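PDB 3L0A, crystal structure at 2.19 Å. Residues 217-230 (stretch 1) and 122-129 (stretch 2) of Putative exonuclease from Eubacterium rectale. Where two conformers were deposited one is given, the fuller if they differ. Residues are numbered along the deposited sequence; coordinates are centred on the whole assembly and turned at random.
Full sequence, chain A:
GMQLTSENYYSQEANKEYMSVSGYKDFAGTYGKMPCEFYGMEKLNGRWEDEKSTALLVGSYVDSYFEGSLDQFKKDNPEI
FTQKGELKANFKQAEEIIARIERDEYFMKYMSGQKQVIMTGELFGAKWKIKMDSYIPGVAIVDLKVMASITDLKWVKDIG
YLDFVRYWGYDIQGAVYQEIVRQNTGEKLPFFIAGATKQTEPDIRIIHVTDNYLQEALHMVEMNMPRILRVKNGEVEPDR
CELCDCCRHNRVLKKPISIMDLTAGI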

# COMPACT_ATOMS: atom_id res chain seq x y z
N ALA A 217 -22.77 -22.23 6.59
CA ALA A 217 -21.97 -22.30 5.36
C ALA A 217 -22.29 -23.54 4.52
O ALA A 217 -22.24 -23.48 3.29
CB ALA A 217 -20.49 -22.26 5.67
N LEU A 218 -22.59 -24.67 5.19
CA LEU A 218 -22.95 -25.91 4.48
C LEU A 218 -24.28 -25.69 3.78
O LEU A 218 -24.53 -26.27 2.73
CB LEU A 218 -23.01 -27.11 5.42
CG LEU A 218 -23.11 -28.52 4.81
CD1 LEU A 218 -21.81 -28.89 4.09
CD2 LEU A 218 -23.46 -29.56 5.89
N HIS A 219 -25.11 -24.83 4.38
CA HIS A 219 -26.38 -24.41 3.79
C HIS A 219 -26.15 -23.62 2.50
O HIS A 219 -26.69 -23.98 1.46
CB HIS A 219 -27.22 -23.58 4.79
CG HIS A 219 -28.53 -23.13 4.23
ND1 HIS A 219 -29.63 -23.95 4.14
CD2 HIS A 219 -28.91 -21.94 3.70
CE1 HIS A 219 -30.63 -23.29 3.59
NE2 HIS A 219 -30.22 -22.06 3.32
N MSE A 220 -25.34 -22.58 2.55
CA MSE A 220 -24.97 -21.83 1.35
C MSE A 220 -24.42 -22.71 0.22
O MSE A 220 -24.71 -22.48 -0.95
CB MSE A 220 -23.96 -20.72 1.69
CG MSE A 220 -24.59 -19.44 2.31
SE MSE A 220 -26.12 -18.74 1.26
CE MSE A 220 -25.10 -18.05 -0.30
N VAL A 221 -23.61 -23.70 0.58
CA VAL A 221 -23.10 -24.67 -0.39
C VAL A 221 -24.25 -25.37 -1.08
O VAL A 221 -24.30 -25.42 -2.32
CB VAL A 221 -22.19 -25.73 0.27
CG1 VAL A 221 -21.81 -26.80 -0.72
CG2 VAL A 221 -20.96 -25.06 0.83
N GLU A 222 -25.20 -25.86 -0.28
CA GLU A 222 -26.42 -26.48 -0.79
C GLU A 222 -27.19 -25.60 -1.76
O GLU A 222 -27.67 -26.11 -2.77
CB GLU A 222 -27.36 -26.89 0.36
CG GLU A 222 -28.57 -27.78 -0.05
CD GLU A 222 -29.42 -28.25 1.14
OE1 GLU A 222 -29.16 -27.76 2.27
OE2 GLU A 222 -30.33 -29.11 0.95
N MSE A 223 -27.30 -24.30 -1.48
CA MSE A 223 -28.10 -23.39 -2.34
C MSE A 223 -27.44 -23.16 -3.70
O MSE A 223 -28.12 -22.97 -4.70
CB MSE A 223 -28.36 -22.01 -1.69
CG MSE A 223 -29.25 -22.00 -0.44
SE MSE A 223 -30.98 -22.92 -0.53
CE MSE A 223 -30.58 -24.69 0.24
N ASN A 224 -26.10 -23.14 -3.71
CA ASN A 224 -25.33 -22.84 -4.92
C ASN A 224 -25.00 -24.04 -5.78
O ASN A 224 -24.72 -23.87 -6.96
CB ASN A 224 -24.03 -22.16 -4.55
CG ASN A 224 -24.24 -20.74 -4.09
OD1 ASN A 224 -23.88 -20.38 -2.98
ND2 ASN A 224 -24.83 -19.93 -4.95
N MSE A 225 -25.02 -25.25 -5.22
CA MSE A 225 -24.53 -26.41 -5.97
C MSE A 225 -25.34 -26.72 -7.24
O MSE A 225 -24.73 -27.14 -8.24
CB MSE A 225 -24.43 -27.68 -5.09
CG MSE A 225 -23.18 -27.77 -4.26
SE MSE A 225 -21.65 -27.91 -5.37
CE MSE A 225 -21.95 -29.66 -6.06
N PRO A 226 -26.69 -26.57 -7.22
CA PRO A 226 -27.41 -26.90 -8.47
C PRO A 226 -26.90 -26.08 -9.67
O PRO A 226 -26.60 -26.64 -10.72
CB PRO A 226 -28.89 -26.58 -8.14
CG PRO A 226 -28.99 -26.66 -6.62
CD PRO A 226 -27.61 -26.27 -6.10
N ARG A 227 -26.76 -24.77 -9.51
CA ARG A 227 -26.21 -23.94 -10.58
C ARG A 227 -24.81 -24.40 -11.02
O ARG A 227 -24.53 -24.47 -12.22
CB ARG A 227 -26.14 -22.48 -10.15
CG ARG A 227 -25.36 -21.57 -11.11
CD ARG A 227 -25.91 -21.59 -12.59
NE ARG A 227 -25.14 -20.68 -13.45
CZ ARG A 227 -25.46 -20.29 -14.69
NH1 ARG A 227 -26.56 -20.73 -15.28
NH2 ARG A 227 -24.67 -19.45 -15.34
N ILE A 228 -23.93 -24.67 -10.03
CA ILE A 228 -22.61 -25.25 -10.28
C ILE A 228 -22.76 -26.54 -11.11
O ILE A 228 -22.20 -26.66 -12.19
CB ILE A 228 -21.80 -25.54 -8.94
CG1 ILE A 228 -21.43 -24.23 -8.22
CG2 ILE A 228 -20.52 -26.39 -9.19
CD1 ILE A 228 -21.20 -24.40 -6.70
N LEU A 229 -23.53 -27.50 -10.62
CA LEU A 229 -23.67 -28.77 -11.36
C LEU A 229 -24.12 -28.58 -12.81
O LEU A 229 -23.64 -29.28 -13.72
CB LEU A 229 -24.60 -29.74 -10.62
CG LEU A 229 -23.90 -30.41 -9.44
CD1 LEU A 229 -24.93 -31.01 -8.46
CD2 LEU A 229 -22.92 -31.46 -9.98
N ARG A 230 -25.01 -27.63 -13.05
CA ARG A 230 -25.49 -27.33 -14.41
C ARG A 230 -24.30 -26.90 -15.27
O ARG A 230 -24.09 -27.42 -16.37
CB ARG A 230 -26.57 -26.23 -14.40
CG ARG A 230 -28.03 -26.75 -14.25
CD ARG A 230 -29.00 -25.71 -13.61
NE ARG A 230 -29.18 -24.48 -14.40
CZ ARG A 230 -29.40 -23.28 -13.86
NH1 ARG A 230 -29.45 -23.14 -12.54
NH2 ARG A 230 -29.55 -22.22 -14.63
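Stretch 2 (122-129) ELFGAKWK

F124 is the knob of this contact. More of its surface is covered by the helix than that of any other residue of stretch 2, and its ring packs against L218, V221, E222 and M225, which span about two turns of the helix. V221 meets the ring at its edge, near the ring plane, with V221 CG1 3.7 Å from F124 CE2, while L218 CG comes to 4.0 Å from F124 CZ. Nearer the root of the side chain, M225 CG packs at 4.1 Å from F124 CB.

Around this knob the apolar surface continues on both strands of a tight hairpin. Stretch 2 runs as strand through L123, turns at F124 and G125, and resumes as strand from A126 to K129. L123 N bonds to A126 O at 3.0 Å and A126 N to L123 O at 3.2 Å, closing the turn. W128 NE1 also donates to L123 O, at 3.1 Å, so the indole is tied to the same hairpin. Although the CA-to-CB bond of W128 points sideways, its ring end reaches the helix: W128 CZ2 lies 3.8 Å from the selenium, SE, of the selenomethionine M225, in an oblique approach, and W128 CH2 lies 4.1 Å from V221 CG1. L218 extends the patch to L123, CD1 to CD1 at 4.2 Å.

The second strand, 126-129, crosses the helix at 106°, nearly perpendicular, with the axes 11.7 Å apart at closest approach. At the turn the backbones come close: E222 CA and F124 CA are 6.1 Å apart. F124, at phi/psi 50/30, and G125, at 122/-35, make the reversal. Glycine is required at G125 by its own backbone, since a CB would jam against the carbonyl O of F124; an ideal CB would also fall 2.4 Å from L229 CD1. L229 uses that space, with L229 CD1 3.8 Å from G125 CA and L229 CD2 4.2 Å from A126 CB.

Toward the outside, the packing meets polar groups without hydrogen bonds between the stretches. E222 contributes its aliphatic base: E222 CB stands 3.8 Å from the centroid of the F124 ring, 15° off the normal, a CH-pi contact over one face. L218 O lies 3.6 Å from F124 CE2, yet its bonding is met within the helix by E222 N at 3.1 Å. At the turn, F124 O lies 3.5 Å from L229 CD1. What the contact displays is apolar packing with no hydrogen bond between the stretches: one aromatic knob, a glycine where a side chain would collide, and a glutamate lending its methylene to the ring.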

# COMPACT_ATOMS: atom_id res chain seq x y z
N GLU A 122 -20.37 -38.08 -0.75
CA GLU A 122 -21.48 -37.68 -1.64
C GLU A 122 -22.19 -36.53 -0.95
O GLU A 122 -22.51 -36.62 0.23
CB GLU A 122 -22.47 -38.84 -1.86
CG GLU A 122 -23.84 -38.47 -2.51
CD GLU A 122 -24.02 -39.00 -3.94
OE1 GLU A 122 -24.32 -40.20 -4.10
OE2 GLU A 122 -23.90 -38.20 -4.89
N LEU A 123 -22.43 -35.43 -1.68
CA LEU A 123 -23.14 -34.26 -1.14
C LEU A 123 -23.83 -33.47 -2.22
O LEU A 123 -23.20 -33.08 -3.21
CB LEU A 123 -22.18 -33.27 -0.47
CG LEU A 123 -22.00 -33.25 1.03
CD1 LEU A 123 -21.18 -32.02 1.34
CD2 LEU A 123 -23.32 -33.25 1.79
N PHE A 124 -25.11 -33.19 -2.01
CA PHE A 124 -25.83 -32.24 -2.83
C PHE A 124 -25.69 -32.47 -4.34
O PHE A 124 -25.72 -31.50 -5.11
CB PHE A 124 -25.35 -30.80 -2.54
CG PHE A 124 -25.31 -30.43 -1.09
CD1 PHE A 124 -26.32 -30.80 -0.22
CD2 PHE A 124 -24.28 -29.62 -0.61
CE1 PHE A 124 -26.27 -30.44 1.12
CE2 PHE A 124 -24.24 -29.24 0.69
CZ PHE A 124 -25.23 -29.65 1.57
N GLY A 125 -25.51 -33.72 -4.77
CA GLY A 125 -25.48 -34.03 -6.22
C GLY A 125 -24.22 -34.71 -6.73
O GLY A 125 -24.29 -35.56 -7.60
N ALA A 126 -23.06 -34.38 -6.18
CA ALA A 126 -21.80 -34.94 -6.68
C ALA A 126 -21.07 -35.78 -5.63
O ALA A 126 -21.39 -35.75 -4.44
CB ALA A 126 -20.86 -33.81 -7.19
N LYS A 127 -20.07 -36.52 -6.11
CA LYS A 127 -19.04 -37.07 -5.26
C LYS A 127 -18.11 -35.90 -4.89
O LYS A 127 -17.92 -35.00 -5.71
CB LYS A 127 -18.24 -38.14 -6.01
CG LYS A 127 -19.06 -39.25 -6.66
CD LYS A 127 -18.17 -40.30 -7.34
CE LYS A 127 -17.76 -41.42 -6.37
NZ LYS A 127 -17.06 -42.58 -7.05
N TRP A 128 -17.54 -35.91 -3.68
CA TRP A 128 -16.55 -34.91 -3.24
C TRP A 128 -15.25 -35.57 -2.77
O TRP A 128 -15.23 -36.76 -2.50
CB TRP A 128 -17.08 -34.09 -2.07
CG TRP A 128 -18.18 -33.12 -2.40
CD1 TRP A 128 -19.44 -33.43 -2.83
CD2 TRP A 128 -18.14 -31.69 -2.27
NE1 TRP A 128 -20.18 -32.28 -3.01
CE2 TRP A 128 -19.41 -31.20 -2.68
CE3 TRP A 128 -17.15 -30.78 -1.89
CZ2 TRP A 128 -19.72 -29.82 -2.70
CZ3 TRP A 128 -17.44 -29.40 -1.91
CH2 TRP A 128 -18.73 -28.94 -2.32
N LYS A 129 -14.17 -34.79 -2.66
CA LYS A 129 -12.92 -35.25 -2.04
C LYS A 129 -12.41 -34.21 -1.06
O LYS A 129 -12.62 -33.04 -1.25
CB LYS A 129 -11.84 -35.49 -3.08
CG LYS A 129 -11.59 -34.34 -4.05
CD LYS A 129 -10.50 -34.76 -5.05
CE LYS A 129 -10.27 -33.76 -6.19
NZ LYS A 129 -9.12 -32.84 -5.94